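Local coordinates for pyridoxamine 5'-phosphate oxidase-related, FMN-binding protein (Paracoccus denitrificans, PDB 6VNA), which probably acts as a noncanonical heme oxygenase that degrades c-type heme, within a family related to FMN-binding pyridoxamine 5'-phosphate oxidases, at residues L21-L32 / D71-E81. Numbering follows the deposited sequence.
Sequences LEAARHASLGTL and DPRAGLLIAAE
The carboxylate of E81 takes over where the ladder between strands 26-32 and 73-79 ends, receiving the backbone amides of R25 and H26 on one oxygen. Its CG lies beside the backbone N (chi1 -74°) and the chain runs extended beyond, carrying the carboxylate across. R25 N gives E81 OE2 a nearly straight bond (3.0 Å, 174°) on its syn lone pair, whereas that from H26 N is weak; E81 OE1 lies at the H26 ring edge, 3.1 Å from CD2. S28 and L77 form one hydrogen-bonded antiparallel pair, G30 and G75 another, the glycine CA atoms only 4.4 Å apart. Between them, L29 and L76 form a non-hydrogen-bonded pair on the opposite face to S28 and L77, L29 CD1 3.8 Å from L76 CD2. L21 CD2 presses tightly on I78 CD1. At the far end, a water accepts from L32 N and donates to D71 O and R73 O. R73 grips the D71 carboxylate side-on in a salt bridge, NE to OD1 and NH2 to OD2 (2.7 Å), and OD1 also accepts R73 N in an Asx turn. L32 CD1 lies over one face of this guanidinium, toward its rim. With an alanine at D71, the guanidinium, lacking its charged mate, would probably turn more freely, and R73 N would lose its Asx-turn acceptor. S28 OG bonds S28 OG of the second subunit. In the antiparallel sheet, consistent with the family's FMN-binding split barrel, strand 26-32 runs between 73-79 and 39-48, and 73-79 pairs on its other edge with 92-101; helix 63-70 touches L29 and T31.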
ATOM      1  N   LEU A  21      10.465  -5.473   8.536  1.00 48.54           N
ATOM      2  CA  LEU A  21      11.232  -5.143   7.306  1.00 53.24           C
ATOM      3  C   LEU A  21      12.141  -6.323   6.917  1.00 51.18           C
ATOM      4  O   LEU A  21      12.198  -6.634   5.709  1.00 53.02           O
ATOM      5  CB  LEU A  21      12.006  -3.837   7.511  1.00 60.08           C
ATOM      6  CG  LEU A  21      11.150  -2.573   7.391  1.00 59.30           C
ATOM      7  CD1 LEU A  21      11.771  -1.404   8.144  1.00 65.88           C
ATOM      8  CD2 LEU A  21      10.948  -2.213   5.939  1.00 57.30           C
ATOM      9  N   GLU A  22      12.786  -6.988   7.885  1.00 53.27           N
ATOM     10  CA  GLU A  22      13.674  -8.164   7.624  1.00 53.56           C
ATOM     11  C   GLU A  22      12.866  -9.313   7.013  1.00 48.60           C
ATOM     12  O   GLU A  22      13.400  -9.999   6.123  1.00 43.56           O
ATOM     13  CB  GLU A  22      14.382  -8.595   8.910  1.00 61.03           C
ATOM     14  CG  GLU A  22      15.154  -9.906   8.786  1.00 66.39           C
ATOM     15  CD  GLU A  22      16.272  -9.919   7.755  1.00 70.86           C
ATOM     16  OE1 GLU A  22      16.934  -8.869   7.592  1.00 70.74           O
ATOM     17  OE2 GLU A  22      16.475 -10.985   7.112  1.00 66.78           O
ATOM     18  N   ALA A  23      11.604  -9.489   7.421  1.00 48.08           N
ATOM     19  CA  ALA A  23      10.733 -10.604   6.967  1.00 46.50           C
ATOM     20  C   ALA A  23      10.019 -10.279   5.643  1.00 51.53           C
ATOM     21  O   ALA A  23       9.548 -11.220   5.001  1.00 55.42           O
ATOM     22  CB  ALA A  23       9.745 -10.935   8.057  1.00 45.89           C
ATOM     23  N   ALA A  24       9.957  -9.003   5.241  1.00 56.99           N
ATOM     24  CA  ALA A  24       9.177  -8.489   4.084  1.00 50.95           C
ATOM     25  C   ALA A  24       9.658  -9.093   2.759  1.00 44.99           C
ATOM     26  O   ALA A  24      10.840  -8.998   2.456  1.00 47.30           O
ATOM     27  CB  ALA A  24       9.266  -6.981   4.048  1.00 50.67           C
ATOM     28  N   ARG A  25       8.750  -9.682   1.986  1.00 47.04           N
ATOM     29  CA  ARG A  25       8.995 -10.116   0.580  1.00 49.14           C
ATOM     30  C   ARG A  25       8.097  -9.313  -0.391  1.00 45.60           C
ATOM     31  O   ARG A  25       8.454  -9.193  -1.553  1.00 43.67           O
ATOM     32  CB  ARG A  25       8.796 -11.637   0.491  1.00 51.38           C
ATOM     33  CG  ARG A  25       9.745 -12.444   1.370  1.00 57.90           C
ATOM     34  CD  ARG A  25      11.210 -12.213   1.008  1.00 65.19           C
ATOM     35  NE  ARG A  25      12.194 -12.952   1.797  1.00 63.44           N
ATOM     36  CZ  ARG A  25      12.719 -12.551   2.948  1.00 68.79           C
ATOM     37  NH1 ARG A  25      12.344 -11.411   3.505  1.00 71.75           N
ATOM     38  NH2 ARG A  25      13.617 -13.310   3.558  1.00 74.67           N
ATOM     39  N   HIS A  26       6.972  -8.769   0.072  1.00 46.82           N
ATOM     40  CA  HIS A  26       6.005  -7.990  -0.737  1.00 49.15           C
ATOM     41  C   HIS A  26       5.521  -6.809   0.080  1.00 44.89           C
ATOM     42  O   HIS A  26       5.730  -6.836   1.299  1.00 39.91           O
ATOM     43  CB  HIS A  26       4.819  -8.855  -1.181  1.00 53.77           C
ATOM     44  CG  HIS A  26       5.252 -10.082  -1.897  1.00 59.73           C
ATOM     45  ND1 HIS A  26       5.718 -10.042  -3.192  1.00 62.45           N
ATOM     46  CD2 HIS A  26       5.319 -11.376  -1.497  1.00 65.56           C
ATOM     47  CE1 HIS A  26       6.061 -11.261  -3.569  1.00 67.30           C
ATOM     48  NE2 HIS A  26       5.817 -12.102  -2.548  1.00 68.72           N
ATOM     49  N   ALA A  27       4.876  -5.838  -0.581  1.00 38.85           N
ATOM     50  CA  ALA A  27       4.267  -4.678   0.091  1.00 35.83           C
ATOM     51  C   ALA A  27       3.158  -4.066  -0.764  1.00 37.42           C
ATOM     52  O   ALA A  27       3.067  -4.384  -1.982  1.00 40.03           O
ATOM     53  CB  ALA A  27       5.332  -3.652   0.374  1.00 39.88           C
ATOM     54  N   SER A  28       2.375  -3.186  -0.143  1.00 35.56           N
ATOM     55  CA  SER A  28       1.518  -2.215  -0.854  1.00 40.77           C
ATOM     56  C   SER A  28       2.338  -0.940  -1.067  1.00 36.80           C
ATOM     57  O   SER A  28       2.797  -0.369  -0.065  1.00 41.13           O
ATOM     58  CB  SER A  28       0.257  -1.936  -0.091  1.00 40.41           C
ATOM     59  OG  SER A  28      -0.479  -3.114   0.102  1.00 38.83           O
ATOM     60  N   LEU A  29       2.533  -0.515  -2.310  1.00 35.44           N
ATOM     61  CA  LEU A  29       3.273   0.746  -2.613  1.00 38.64           C
ATOM     62  C   LEU A  29       2.254   1.830  -2.977  1.00 40.45           C
ATOM     63  O   LEU A  29       1.339   1.565  -3.804  1.00 38.67           O
ATOM     64  CB  LEU A  29       4.261   0.496  -3.747  1.00 38.42           C
ATOM     65  CG  LEU A  29       4.883   1.743  -4.379  1.00 41.28           C
ATOM     66  CD1 LEU A  29       5.943   2.367  -3.473  1.00 44.01           C
ATOM     67  CD2 LEU A  29       5.477   1.385  -5.728  1.00 40.15           C
ATOM     68  N   GLY A  30       2.347   2.962  -2.299  1.00 41.92           N
ATOM     69  CA  GLY A  30       1.640   4.193  -2.675  1.00 50.24           C
ATOM     70  C   GLY A  30       2.490   5.083  -3.574  1.00 48.17           C
ATOM     71  O   GLY A  30       3.651   5.428  -3.189  1.00 47.35           O
ATOM     72  N   THR A  31       1.943   5.460  -4.726  1.00 47.34           N
ATOM     73  CA  THR A  31       2.507   6.521  -5.602  1.00 42.11           C
ATOM     74  C   THR A  31       1.451   7.585  -5.930  1.00 46.18           C
ATOM     75  O   THR A  31       0.222   7.349  -5.741  1.00 44.45           O
ATOM     76  CB  THR A  31       3.132   5.925  -6.859  1.00 43.48           C
ATOM     77  OG1 THR A  31       2.170   5.167  -7.599  1.00 44.81           O
ATOM     78  CG2 THR A  31       4.351   5.093  -6.512  1.00 44.75           C
ATOM     79  N   LEU A  32       1.920   8.738  -6.402  1.00 45.80           N
ATOM     80  CA  LEU A  32       1.026   9.842  -6.825  1.00 49.59           C
ATOM     81  C   LEU A  32       0.711   9.655  -8.306  1.00 48.01           C
ATOM     82  O   LEU A  32       1.654   9.622  -9.101  1.00 51.06           O
ATOM     83  CB  LEU A  32       1.698  11.181  -6.506  1.00 49.53           C
ATOM     84  CG  LEU A  32       1.901  11.455  -5.016  1.00 47.55           C
ATOM     85  CD1 LEU A  32       2.668  12.730  -4.802  1.00 51.61           C
ATOM     86  CD2 LEU A  32       0.590  11.521  -4.267  1.00 47.45           C
ATOM     87  N   ASP A  71       7.416  11.758  -9.977  1.00 55.95           N
ATOM     88  CA  ASP A  71       7.407  12.243  -8.563  1.00 53.99           C
ATOM     89  C   ASP A  71       7.869  11.123  -7.632  1.00 55.73           C
ATOM     90  O   ASP A  71       7.151  10.145  -7.429  1.00 53.79           O
ATOM     91  CB  ASP A  71       6.018  12.726  -8.137  1.00 54.32           C
ATOM     92  CG  ASP A  71       6.014  13.523  -6.841  1.00 58.71           C
ATOM     93  OD1 ASP A  71       6.926  13.327  -6.018  1.00 60.19           O
ATOM     94  OD2 ASP A  71       5.089  14.340  -6.663  1.00 65.50           O
ATOM     95  N   PRO A  72       9.056  11.233  -7.002  1.00 51.53           N
ATOM     96  CA  PRO A  72       9.583  10.124  -6.206  1.00 54.51           C
ATOM     97  C   PRO A  72       8.949   9.950  -4.809  1.00 53.05           C
ATOM     98  O   PRO A  72       9.381   9.116  -4.068  1.00 51.48           O
ATOM     99  CB  PRO A  72      11.097  10.437  -6.130  1.00 56.39           C
ATOM    100  CG  PRO A  72      11.218  11.949  -6.343  1.00 54.44           C
ATOM    101  CD  PRO A  72       9.945  12.404  -7.030  1.00 51.80           C
ATOM    102  N   ARG A  73       7.919  10.705  -4.453  1.00 50.91           N
ATOM    103  CA  ARG A  73       7.257  10.496  -3.141  1.00 52.37           C
ATOM    104  C   ARG A  73       6.540   9.138  -3.163  1.00 51.13           C
ATOM    105  O   ARG A  73       5.858   8.844  -4.151  1.00 49.78           O
ATOM    106  CB  ARG A  73       6.359  11.681  -2.781  1.00 51.36           C
ATOM    107  CG  ARG A  73       7.154  12.880  -2.285  1.00 49.48           C
ATOM    108  CD  ARG A  73       6.288  14.096  -2.030  1.00 52.77           C
ATOM    109  NE  ARG A  73       5.732  14.608  -3.275  1.00 56.17           N
ATOM    110  CZ  ARG A  73       4.761  15.507  -3.361  1.00 55.05           C
ATOM    111  NH1 ARG A  73       4.200  16.014  -2.272  1.00 54.74           N
ATOM    112  NH2 ARG A  73       4.350  15.887  -4.554  1.00 57.33           N
ATOM    113  N   ALA A  74       6.745   8.328  -2.116  1.00 51.14           N
ATOM    114  CA  ALA A  74       6.366   6.894  -2.068  1.00 48.47           C
ATOM    115  C   ALA A  74       5.956   6.519  -0.652  1.00 45.35           C
ATOM    116  O   ALA A  74       6.689   6.877   0.287  1.00 44.80           O
ATOM    117  CB  ALA A  74       7.511   6.026  -2.542  1.00 48.73           C
ATOM    118  N   GLY A  75       4.801   5.861  -0.527  1.00 48.81           N
ATOM    119  CA  GLY A  75       4.344   5.156   0.689  1.00 46.75           C
ATOM    120  C   GLY A  75       4.526   3.649   0.585  1.00 41.88           C
ATOM    121  O   GLY A  75       4.396   3.089  -0.534  1.00 43.42           O
ATOM    122  N   LEU A  76       4.857   2.998   1.695  1.00 44.95           N
ATOM    123  CA  LEU A  76       4.844   1.507   1.798  1.00 44.03           C
ATOM    124  C   LEU A  76       4.013   1.116   3.015  1.00 41.52           C
ATOM    125  O   LEU A  76       4.204   1.763   4.086  1.00 45.29           O
ATOM    126  CB  LEU A  76       6.259   0.951   1.975  1.00 41.99           C
ATOM    127  CG  LEU A  76       7.227   1.156   0.829  1.00 42.01           C
ATOM    128  CD1 LEU A  76       8.651   0.840   1.273  1.00 44.34           C
ATOM    129  CD2 LEU A  76       6.842   0.301  -0.357  1.00 43.77           C
ATOM    130  N   LEU A  77       3.124   0.131   2.833  1.00 42.39           N
ATOM    131  CA  LEU A  77       2.554  -0.725   3.902  1.00 39.99           C
ATOM    132  C   LEU A  77       3.244  -2.091   3.877  1.00 38.55           C
ATOM    133  O   LEU A  77       3.248  -2.767   2.822  1.00 39.69           O
ATOM    134  CB  LEU A  77       1.053  -0.925   3.688  1.00 41.04           C
ATOM    135  CG  LEU A  77       0.342  -1.651   4.833  1.00 41.56           C
ATOM    136  CD1 LEU A  77       0.667  -0.990   6.175  1.00 40.68           C
ATOM    137  CD2 LEU A  77      -1.166  -1.658   4.607  1.00 44.64           C
ATOM    138  N   ILE A  78       3.778  -2.501   5.012  1.00 42.07           N
ATOM    139  CA  ILE A  78       4.460  -3.818   5.178  1.00 42.91           C
ATOM    140  C   ILE A  78       3.734  -4.564   6.299  1.00 37.19           C
ATOM    141  O   ILE A  78       3.680  -4.072   7.422  1.00 38.94           O
ATOM    142  CB  ILE A  78       5.956  -3.572   5.431  1.00 47.22           C
ATOM    143  CG1 ILE A  78       6.561  -2.810   4.253  1.00 52.01           C
ATOM    144  CG2 ILE A  78       6.695  -4.867   5.723  1.00 50.56           C
ATOM    145  CD1 ILE A  78       7.892  -2.189   4.553  1.00 57.77           C
ATOM    146  N   ALA A  79       3.097  -5.670   5.973  1.00 46.52           N
ATOM    147  CA  ALA A  79       2.364  -6.516   6.933  1.00 49.87           C
ATOM    148  C   ALA A  79       3.129  -7.829   7.059  1.00 47.87           C
ATOM    149  O   ALA A  79       3.994  -8.107   6.213  1.00 53.37           O
ATOM    150  CB  ALA A  79       0.934  -6.710   6.484  1.00 52.67           C
ATOM    151  N   ALA A  80       2.869  -8.547   8.148  1.00 60.40           N
ATOM    152  CA  ALA A  80       3.359  -9.916   8.404  1.00 56.40           C
ATOM    153  C   ALA A  80       2.614 -10.869   7.461  1.00 54.69           C
ATOM    154  O   ALA A  80       1.392 -11.050   7.645  1.00 58.87           O
ATOM    155  CB  ALA A  80       3.129 -10.231   9.857  1.00 60.18           C
ATOM    156  N   GLU A  81       3.309 -11.431   6.473  1.00 51.80           N
ATOM    157  CA  GLU A  81       2.677 -12.227   5.387  1.00 64.16           C
ATOM    158  C   GLU A  81       2.143 -13.543   5.990  1.00 68.83           C
ATOM    159  O   GLU A  81       1.065 -14.000   5.550  1.00 67.78           O
ATOM    160  CB  GLU A  81       3.654 -12.373   4.207  1.00 69.16           C
ATOM    161  CG  GLU A  81       3.821 -11.074   3.381  1.00 77.15           C
ATOM    162  CD  GLU A  81       5.155 -10.851   2.643  1.00 82.43           C
ATOM    163  OE1 GLU A  81       5.393 -11.518   1.595  1.00 76.12           O
ATOM    164  OE2 GLU A  81       5.965  -9.987   3.096  1.00 65.37           O
TER
HETATM  165  O   HOH W   1       4.667   9.228  -6.615  1.00 50.32           O